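Carboxylesterase (Ferroplasma acidiphilum, PDB 3WJ2) probably hydrolyses carboxylic esters, as expected of an alpha/beta-hydrolase-fold carboxylesterase from an acid-loving archaeon. Local coordinates at residues 125-130 against 226-231; 168-173 against 238-243; 245-250 against 256-261. All blocks are in the same frame, centred on the assembly; numbering follows the deposited sequence.

Contact 1 of 3, residues 125-130 against 226-231; sequences DAFNDA and NPYFSP
Phe127, on helix 125-139, meets Tyr228, on the loop that runs from helix 207-217 towards strand 243-248, and this single aromatic pair carries the contact between two parts of the alpha/beta hydrolase fold. The rings are nearly parallel, planes at 13°, but so offset that there is little face-to-face overlap, with centroids 5.0 Å from each other. What sits over the centre of the Phe127 face is instead the methylene of Tyr228: its CB is 3.7 Å from the Phe127 ring centroid, only 13° off the ring normal, a CH-pi contact. Phe127 gets there by turning CG away from its own backbone N (chi1 168°), which sends the ring out from the helix towards the loop. Tyr228 is presented by a tight turn in which the carbonyl of Asn226 takes two backbone bonds, from Phe229 N and Ser230 N. Beyond the pair, Ala164 of helix 157-172 and Tyr217 also pack on Phe127. The backbone joins in at one corner, Tyr228 O lying 3.7 Å from Phe127 CD1. At the far end of the phenyl ring, Phe127 CZ reaches Tyr228 CG at 3.5 Å.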
loop_
_atom_site.group_PDB
_atom_site.type_symbol
_atom_site.label_atom_id
_atom_site.label_comp_id
_atom_site.label_asym_id
_atom_site.label_seq_id
_atom_site.Cartn_x
_atom_site.Cartn_y
_atom_site.Cartn_z
ATOM N N ASP B 125 -22.738 24.599 -13.155
ATOM C CA ASP B 125 -22.372 26.015 -13.231
ATOM C C ASP B 125 -20.823 26.259 -13.090
ATOM O O ASP B 125 -20.266 26.959 -13.896
ATOM C CB ASP B 125 -23.143 26.872 -12.168
ATOM C CG ASP B 125 -24.674 26.931 -12.476
ATOM O OD1 ASP B 125 -25.093 26.468 -13.580
ATOM O OD2 ASP B 125 -25.456 27.425 -11.616
ATOM N N ALA B 126 -20.175 25.699 -12.046
ATOM C CA ALA B 126 -18.707 26.028 -11.883
ATOM C C ALA B 126 -17.979 25.484 -13.086
ATOM O O ALA B 126 -16.989 26.074 -13.518
ATOM C CB ALA B 126 -18.199 25.340 -10.616
ATOM N N PHE B 127 -18.381 24.278 -13.486
ATOM C CA PHE B 127 -17.690 23.700 -14.646
ATOM C C PHE B 127 -17.816 24.613 -15.887
ATOM O O PHE B 127 -16.842 24.844 -16.606
ATOM C CB PHE B 127 -18.300 22.286 -14.928
ATOM C CG PHE B 127 -17.860 21.756 -16.246
ATOM C CD1 PHE B 127 -16.561 21.306 -16.477
ATOM C CD2 PHE B 127 -18.765 21.866 -17.330
ATOM C CE1 PHE B 127 -16.167 20.888 -17.775
ATOM C CE2 PHE B 127 -18.356 21.478 -18.633
ATOM C CZ PHE B 127 -17.052 20.994 -18.862
ATOM N N ASN B 128 -19.053 25.057 -16.200
ATOM C CA ASN B 128 -19.249 25.949 -17.313
ATOM C C ASN B 128 -18.490 27.273 -17.107
ATOM O O ASN B 128 -17.985 27.831 -18.070
ATOM C CB ASN B 128 -20.757 26.232 -17.477
ATOM C CG ASN B 128 -21.523 25.031 -18.066
ATOM O OD1 ASN B 128 -20.926 24.099 -18.701
ATOM N ND2 ASN B 128 -22.866 25.047 -17.860
ATOM N N ASP B 129 -18.394 27.735 -15.849
ATOM C CA ASP B 129 -17.614 28.915 -15.579
ATOM C C ASP B 129 -16.128 28.703 -15.934
ATOM O O ASP B 129 -15.450 29.594 -16.489
ATOM C CB ASP B 129 -17.765 29.326 -14.129
ATOM C CG ASP B 129 -19.118 29.823 -13.797
ATOM O OD1 ASP B 129 -19.952 30.075 -14.713
ATOM O OD2 ASP B 129 -19.423 29.967 -12.591
ATOM N N ALA B 130 -15.577 27.575 -15.547
ATOM C CA ALA B 130 -14.178 27.224 -15.844
ATOM C C ALA B 130 -13.942 27.108 -17.366
ATOM O O ALA B 130 -13.052 27.764 -17.925
ATOM C CB ALA B 130 -13.761 25.933 -15.011
ATOM N N ASN B 226 -21.334 11.819 -15.822
ATOM C CA ASN B 226 -20.894 12.901 -16.500
ATOM C C ASN B 226 -19.394 13.026 -16.212
ATOM O O ASN B 226 -18.984 13.380 -15.053
ATOM C CB ASN B 226 -21.624 14.117 -15.977
ATOM C CG ASN B 226 -21.661 15.165 -16.948
ATOM O OD1 ASN B 226 -22.729 15.812 -17.103
ATOM N ND2 ASN B 226 -20.596 15.405 -17.683
ATOM N N PRO B 227 -18.638 12.785 -17.252
ATOM C CA PRO B 227 -17.192 12.981 -17.170
ATOM C C PRO B 227 -16.831 14.403 -16.830
ATOM O O PRO B 227 -15.698 14.613 -16.424
ATOM C CB PRO B 227 -16.690 12.697 -18.570
ATOM C CG PRO B 227 -17.775 11.914 -19.252
ATOM C CD PRO B 227 -19.028 12.410 -18.656
ATOM N N TYR B 228 -17.713 15.364 -17.047
ATOM C CA TYR B 228 -17.336 16.777 -16.682
ATOM C C TYR B 228 -17.566 17.047 -15.224
ATOM O O TYR B 228 -17.121 18.098 -14.706
ATOM C CB TYR B 228 -18.162 17.767 -17.531
ATOM C CG TYR B 228 -17.896 17.580 -19.075
ATOM C CD1 TYR B 228 -16.740 16.896 -19.547
ATOM C CD2 TYR B 228 -18.845 18.023 -20.031
ATOM C CE1 TYR B 228 -16.516 16.697 -20.917
ATOM C CE2 TYR B 228 -18.579 17.866 -21.380
ATOM C CZ TYR B 228 -17.461 17.217 -21.821
ATOM O OH TYR B 228 -17.330 17.021 -23.183
ATOM N N PHE B 229 -18.244 16.136 -14.509
ATOM C CA PHE B 229 -18.336 16.188 -13.051
ATOM C C PHE B 229 -17.197 15.335 -12.485
ATOM O O PHE B 229 -16.516 15.724 -11.548
ATOM C CB PHE B 229 -19.691 15.589 -12.500
ATOM C CG PHE B 229 -19.858 15.701 -10.988
ATOM C CD1 PHE B 229 -20.743 16.601 -10.466
ATOM C CD2 PHE B 229 -18.995 15.010 -10.063
ATOM C CE1 PHE B 229 -20.955 16.726 -9.041
ATOM C CE2 PHE B 229 -19.191 15.141 -8.657
ATOM C CZ PHE B 229 -20.180 16.046 -8.150
ATOM N N SER B 230 -16.980 14.134 -13.064
ATOM C CA SER B 230 -15.944 13.208 -12.575
ATOM C C SER B 230 -15.125 12.762 -13.778
ATOM O O SER B 230 -15.519 11.815 -14.528
ATOM C CB SER B 230 -16.484 11.892 -11.874
ATOM O OG SER B 230 -17.204 12.182 -10.619
ATOM N N PRO B 231 -13.984 13.339 -14.078
ATOM C CA PRO B 231 -13.170 13.027 -15.248
ATOM C C PRO B 231 -12.781 11.550 -15.329
ATOM O O PRO B 231 -12.502 11.058 -16.425
ATOM C CB PRO B 231 -11.893 13.914 -15.044
ATOM C CG PRO B 231 -12.523 15.160 -14.405
ATOM C CD PRO B 231 -13.573 14.594 -13.404
#

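Contact 2 of 3, residues 168-173 against 238-243; sequences KCRDGK and SNLPPA
Arg170 reaches from the last turn of helix 157-172 to the carbonyl of Ser238, its NH1 donating to Ser238 O at 2.7 Å with an N-H...O angle of 154°. The bond uses a lone pair of that oxygen and lies in the planes of both the carbonyl and the guanidinium. The aliphatic part of the side chain does the rest: Arg170 CG lies 3.2 Å from Ser238 O and also against Asn239 O, and Arg170 CB lies 3.7 Å from Leu240 CD2. Bends at chi2 (-75°) and chi3 (-51°) fold the chain round so that its other edge faces Asp171. There NE and NH2 of Arg170 both grip Asp171 OD1, each at 2.9 Å, in a side-on salt bridge that holds the guanidinium's rotation. Asp236 O is a second acceptor for NH1. Just past Arg170 the helix closes in a Schellman motif, with Lys173 at positive phi and its N bonded to Arg170 O. The loop 238-243 thus bridges several elements: Leu240 also packs on Leu167 of helix 157-172 and on Leu264 of helix 254-266, and from Ala243 the chain enters strand 243-248, between strands 180-183 and 271-280.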
loop_
_atom_site.group_PDB
_atom_site.type_symbol
_atom_site.label_atom_id
_atom_site.label_comp_id
_atom_site.label_asym_id
_atom_site.label_seq_id
_atom_site.Cartn_x
_atom_site.Cartn_y
_atom_site.Cartn_z
ATOM N N LYS B 168 -13.559 18.567 -21.991
ATOM C CA LYS B 168 -14.597 19.124 -22.908
ATOM C C LYS B 168 -13.957 19.820 -24.125
ATOM O O LYS B 168 -14.509 19.752 -25.286
ATOM C CB LYS B 168 -15.513 20.100 -22.120
ATOM C CG LYS B 168 -16.625 20.657 -23.065
ATOM C CD LYS B 168 -17.711 21.446 -22.360
ATOM C CE LYS B 168 -18.524 22.247 -23.491
ATOM N NZ LYS B 168 -19.745 22.789 -22.674
ATOM N N CYS B 169 -12.833 20.514 -23.964
ATOM C CA CYS B 169 -12.071 21.088 -25.110
ATOM C C CYS B 169 -11.720 19.959 -26.047
ATOM O O CYS B 169 -11.951 20.127 -27.284
ATOM C CB CYS B 169 -10.751 21.785 -24.665
ATOM S SG CYS B 169 -11.044 23.295 -23.695
ATOM N N ARG B 170 -11.344 18.823 -25.490
ATOM C CA ARG B 170 -10.880 17.705 -26.370
ATOM C C ARG B 170 -12.095 17.203 -27.115
ATOM O O ARG B 170 -12.042 17.029 -28.422
ATOM C CB ARG B 170 -10.189 16.660 -25.461
ATOM C CG ARG B 170 -9.396 15.513 -26.209
ATOM C CD ARG B 170 -10.365 14.508 -26.797
ATOM N NE ARG B 170 -11.387 13.973 -25.865
ATOM C CZ ARG B 170 -11.156 13.104 -24.874
ATOM N NH1 ARG B 170 -9.911 12.636 -24.682
ATOM N NH2 ARG B 170 -12.154 12.691 -24.106
ATOM N N ASP B 171 -13.175 16.998 -26.378
ATOM C CA ASP B 171 -14.410 16.431 -26.998
ATOM C C ASP B 171 -14.941 17.330 -28.086
ATOM O O ASP B 171 -15.384 16.804 -29.164
ATOM C CB ASP B 171 -15.453 16.223 -25.932
ATOM C CG ASP B 171 -15.080 15.137 -24.955
ATOM O OD1 ASP B 171 -14.228 14.273 -25.281
ATOM O OD2 ASP B 171 -15.715 15.043 -23.879
ATOM N N GLY B 172 -14.910 18.627 -27.880
ATOM C CA GLY B 172 -15.480 19.575 -28.858
ATOM C C GLY B 172 -14.544 19.990 -29.969
ATOM O O GLY B 172 -14.954 20.841 -30.767
ATOM N N LYS B 173 -13.307 19.500 -29.975
ATOM C CA LYS B 173 -12.189 19.921 -30.827
ATOM C C LYS B 173 -11.946 21.411 -30.870
ATOM O O LYS B 173 -11.769 22.043 -31.981
ATOM C CB LYS B 173 -12.397 19.330 -32.272
ATOM C CG LYS B 173 -12.443 17.816 -32.230
ATOM C CD LYS B 173 -12.892 17.328 -33.657
ATOM C CE LYS B 173 -12.751 15.830 -33.809
ATOM N NZ LYS B 173 -13.605 15.407 -34.988
ATOM N N SER B 238 -7.094 10.413 -24.707
ATOM C CA SER B 238 -6.266 10.916 -25.772
ATOM C C SER B 238 -6.350 12.381 -25.986
ATOM O O SER B 238 -7.450 12.980 -25.841
ATOM C CB SER B 238 -6.764 10.283 -27.127
ATOM O OG SER B 238 -6.828 8.905 -26.964
ATOM N N ASN B 239 -5.238 12.971 -26.414
ATOM C CA ASN B 239 -5.224 14.266 -26.959
ATOM C C ASN B 239 -5.613 15.331 -25.931
ATOM O O ASN B 239 -5.969 16.453 -26.290
ATOM C CB ASN B 239 -6.144 14.349 -28.174
ATOM C CG ASN B 239 -5.657 13.380 -29.276
ATOM O OD1 ASN B 239 -4.452 13.365 -29.557
ATOM N ND2 ASN B 239 -6.544 12.545 -29.820
ATOM N N LEU B 240 -5.377 14.988 -24.676
ATOM C CA LEU B 240 -5.460 16.032 -23.591
ATOM C C LEU B 240 -4.142 16.811 -23.451
ATOM O O LEU B 240 -3.059 16.327 -23.862
ATOM C CB LEU B 240 -5.771 15.322 -22.282
ATOM C CG LEU B 240 -7.183 14.779 -22.222
ATOM C CD1 LEU B 240 -7.513 13.978 -21.011
ATOM C CD2 LEU B 240 -8.279 15.936 -22.408
ATOM N N PRO B 241 -4.195 18.011 -22.868
ATOM C CA PRO B 241 -2.981 18.776 -22.630
ATOM C C PRO B 241 -1.988 18.114 -21.662
ATOM O O PRO B 241 -2.397 17.365 -20.789
ATOM C CB PRO B 241 -3.505 20.048 -21.928
ATOM C CG PRO B 241 -5.018 20.136 -22.274
ATOM C CD PRO B 241 -5.401 18.629 -22.276
ATOM N N PRO B 242 -0.687 18.396 -21.845
ATOM C CA PRO B 242 0.357 17.874 -20.932
ATOM C C PRO B 242 -0.113 18.206 -19.480
ATOM O O PRO B 242 -0.712 19.293 -19.278
ATOM C CB PRO B 242 1.585 18.676 -21.322
ATOM C CG PRO B 242 1.289 19.024 -22.829
ATOM C CD PRO B 242 -0.154 19.274 -22.910
ATOM N N ALA B 243 0.167 17.288 -18.565
ATOM C CA ALA B 243 -0.346 17.430 -17.208
ATOM C C ALA B 243 0.827 17.423 -16.206
ATOM O O ALA B 243 1.886 16.736 -16.399
ATOM C CB ALA B 243 -1.271 16.301 -16.841
#

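Contact 3 of 3, residues 245-250 against 256-261; sequences MVTNEY and PEETYV
The Glu258 side chain lies roughly perpendicular to that of Thr247, and the threonine hydroxyl OG1 donates to the anti lone pair of Glu258 OE2 at 2.9 Å. This is the interface of a beta-alpha-beta unit, strand 243-248 against helix 254-266, with the two short segments running at 154° to each other. The Glu257 and Thr247 side chains run alongside each other, pointing opposite ways, which brings Glu257 OE1 to 3.4 Å from Thr247 CG2; a water then links Glu257 OE1 to Asn248 N. At the other end Met245 bends at chi2 (76°) and chi3, so that its CE lies 3.5 Å from Glu257 O and 3.8 Å from Tyr260 CD2. Packing is tight where Met245 CB presses on Val261 CG2, 3.4 Å away. Glu258 OE2 also forms a salt bridge with Arg275. With an alanine in place of Glu258, the Thr247 hydroxyl would probably lose this acceptor and Arg275 this carboxylate. Ile277 of another subunit packs on Thr247, Glu258 and Val261. Within the chain, strand 243-248 is paired between strands 180-183 and 271-280, helix 254-266 lies on the Met245 and Thr247 face, and helix 291-303 packs on the other face at Val246.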
loop_
_atom_site.group_PDB
_atom_site.type_symbol
_atom_site.label_atom_id
_atom_site.label_comp_id
_atom_site.label_asym_id
_atom_site.label_seq_id
_atom_site.Cartn_x
_atom_site.Cartn_y
_atom_site.Cartn_z
ATOM N N MET B 245 0.601 16.542 -12.087
ATOM C CA MET B 245 -0.329 16.037 -11.063
ATOM C C MET B 245 0.439 15.969 -9.767
ATOM O O MET B 245 1.525 15.413 -9.707
ATOM C CB MET B 245 -0.864 14.614 -11.353
ATOM C CG MET B 245 -1.658 14.032 -10.199
ATOM S SD MET B 245 -3.334 14.772 -10.084
ATOM C CE MET B 245 -4.217 13.947 -11.494
ATOM N N VAL B 246 -0.143 16.627 -8.736
ATOM C CA VAL B 246 0.478 16.513 -7.377
ATOM C C VAL B 246 -0.560 15.865 -6.507
ATOM O O VAL B 246 -1.695 16.287 -6.377
ATOM C CB VAL B 246 0.729 17.963 -6.834
ATOM C CG1 VAL B 246 1.298 17.860 -5.405
ATOM C CG2 VAL B 246 1.735 18.710 -7.818
ATOM N N THR B 247 -0.157 14.776 -5.850
ATOM C CA THR B 247 -1.018 14.128 -4.849
ATOM C C THR B 247 -0.279 14.168 -3.511
ATOM O O THR B 247 0.904 14.526 -3.408
ATOM C CB THR B 247 -1.206 12.582 -5.234
ATOM O OG1 THR B 247 0.016 11.893 -4.970
ATOM C CG2 THR B 247 -1.503 12.498 -6.736
ATOM N N ASN B 248 -1.083 13.891 -2.483
ATOM C CA ASN B 248 -0.509 13.931 -1.095
ATOM C C ASN B 248 -0.591 12.512 -0.522
ATOM O O ASN B 248 -1.613 11.850 -0.677
ATOM C CB ASN B 248 -1.441 14.784 -0.233
ATOM C CG ASN B 248 -1.581 16.210 -0.803
ATOM O OD1 ASN B 248 -0.602 16.925 -0.905
ATOM N ND2 ASN B 248 -2.784 16.587 -1.134
ATOM N N GLU B 249 0.488 12.115 0.142
ATOM C CA GLU B 249 0.451 10.748 0.782
ATOM C C GLU B 249 -0.742 10.454 1.662
ATOM O O GLU B 249 -1.383 9.406 1.506
ATOM C CB GLU B 249 1.760 10.585 1.570
ATOM C CG GLU B 249 1.854 9.152 2.088
ATOM C CD GLU B 249 3.171 8.872 2.752
ATOM O OE1 GLU B 249 3.998 9.748 2.996
ATOM O OE2 GLU B 249 3.417 7.644 2.994
ATOM N N TYR B 250 -1.097 11.409 2.530
ATOM C CA TYR B 250 -2.133 11.079 3.535
ATOM C C TYR B 250 -3.410 11.832 3.266
ATOM O O TYR B 250 -3.714 12.818 3.906
ATOM C CB TYR B 250 -1.519 11.512 4.884
ATOM C CG TYR B 250 -0.348 10.606 5.327
ATOM C CD1 TYR B 250 -0.568 9.268 5.576
ATOM C CD2 TYR B 250 0.900 11.122 5.481
ATOM C CE1 TYR B 250 0.547 8.443 5.967
ATOM C CE2 TYR B 250 1.972 10.378 5.943
ATOM C CZ TYR B 250 1.760 9.025 6.165
ATOM O OH TYR B 250 2.803 8.254 6.646
ATOM N N PRO B 256 -7.429 7.845 -6.512
ATOM C CA PRO B 256 -7.942 8.176 -7.859
ATOM C C PRO B 256 -7.060 9.133 -8.655
ATOM O O PRO B 256 -6.993 9.044 -9.898
ATOM C CB PRO B 256 -9.357 8.785 -7.564
ATOM C CG PRO B 256 -9.767 8.185 -6.184
ATOM C CD PRO B 256 -8.395 8.199 -5.455
ATOM N N GLU B 257 -6.355 10.052 -7.958
ATOM C CA GLU B 257 -5.475 10.922 -8.691
ATOM C C GLU B 257 -4.325 10.230 -9.332
ATOM O O GLU B 257 -3.815 10.617 -10.364
ATOM C CB GLU B 257 -4.932 12.034 -7.692
ATOM C CG GLU B 257 -6.079 12.925 -7.180
ATOM C CD GLU B 257 -5.670 13.664 -5.920
ATOM O OE1 GLU B 257 -4.542 13.406 -5.469
ATOM O OE2 GLU B 257 -6.555 14.450 -5.402
ATOM N N GLU B 258 -3.757 9.243 -8.606
ATOM C CA GLU B 258 -2.565 8.531 -9.069
ATOM C C GLU B 258 -3.055 7.622 -10.217
ATOM O O GLU B 258 -2.317 7.552 -11.232
ATOM C CB GLU B 258 -1.943 7.730 -7.918
ATOM C CG GLU B 258 -1.412 8.798 -6.862
ATOM C CD GLU B 258 -0.511 8.207 -5.810
ATOM O OE1 GLU B 258 -0.371 6.922 -5.667
ATOM O OE2 GLU B 258 0.070 9.005 -5.051
ATOM N N THR B 259 -4.297 7.178 -10.140
ATOM C CA THR B 259 -4.850 6.410 -11.333
ATOM C C THR B 259 -4.999 7.325 -12.526
ATOM O O THR B 259 -4.584 6.993 -13.650
ATOM C CB THR B 259 -6.206 5.847 -10.999
ATOM O OG1 THR B 259 -6.043 4.850 -9.946
ATOM C CG2 THR B 259 -6.982 5.297 -12.215
ATOM N N TYR B 260 -5.439 8.581 -12.298
ATOM C CA TYR B 260 -5.594 9.486 -13.410
ATOM C C TYR B 260 -4.309 9.753 -14.157
ATOM O O TYR B 260 -4.296 9.808 -15.407
ATOM C CB TYR B 260 -6.256 10.803 -12.911
ATOM C CG TYR B 260 -6.858 11.685 -14.006
ATOM C CD1 TYR B 260 -8.065 11.283 -14.555
ATOM C CD2 TYR B 260 -6.277 12.848 -14.459
ATOM C CE1 TYR B 260 -8.748 12.094 -15.521
ATOM C CE2 TYR B 260 -6.921 13.637 -15.451
ATOM C CZ TYR B 260 -8.138 13.191 -15.991
ATOM O OH TYR B 260 -8.802 13.980 -16.906
ATOM N N VAL B 261 -3.185 10.024 -13.465
ATOM C CA VAL B 261 -1.899 10.164 -14.127
ATOM C C VAL B 261 -1.549 8.979 -15.050
ATOM O O VAL B 261 -1.067 9.189 -16.166
ATOM C CB VAL B 261 -0.691 10.220 -13.038
ATOM C CG1 VAL B 261 0.743 10.087 -13.778
ATOM C CG2 VAL B 261 -0.791 11.434 -12.422
HETATM O O HOH W 1 -3.825 13.562 -2.830
#

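How the contacts relate
Contacts 1 and 2 have centres about 14 Å apart and are joined: Tyr228 OH is 2.6 Å from Asp171 OD2, a probable hydrogen bond, and Phe127 CZ packs 3.6 Å from Lys168 CD. Their segments alternate along the chain; helix 157-172 carries 168-173 of contact 2, and the aromatic pair of contact 1 packs against it. Contact 3 lies about 19 Å from contact 1 between centres and touches it at Pro231 CB, 3.6 Å from Tyr260 OH. Its centre is about 20 Å from that of contact 2, which it adjoins in sequence. A probable nucleophile elbow, with Ser156 at the strained turn, joins strand 150-155 to helix 157-172; the Glu257 side chain comes close but makes no contact.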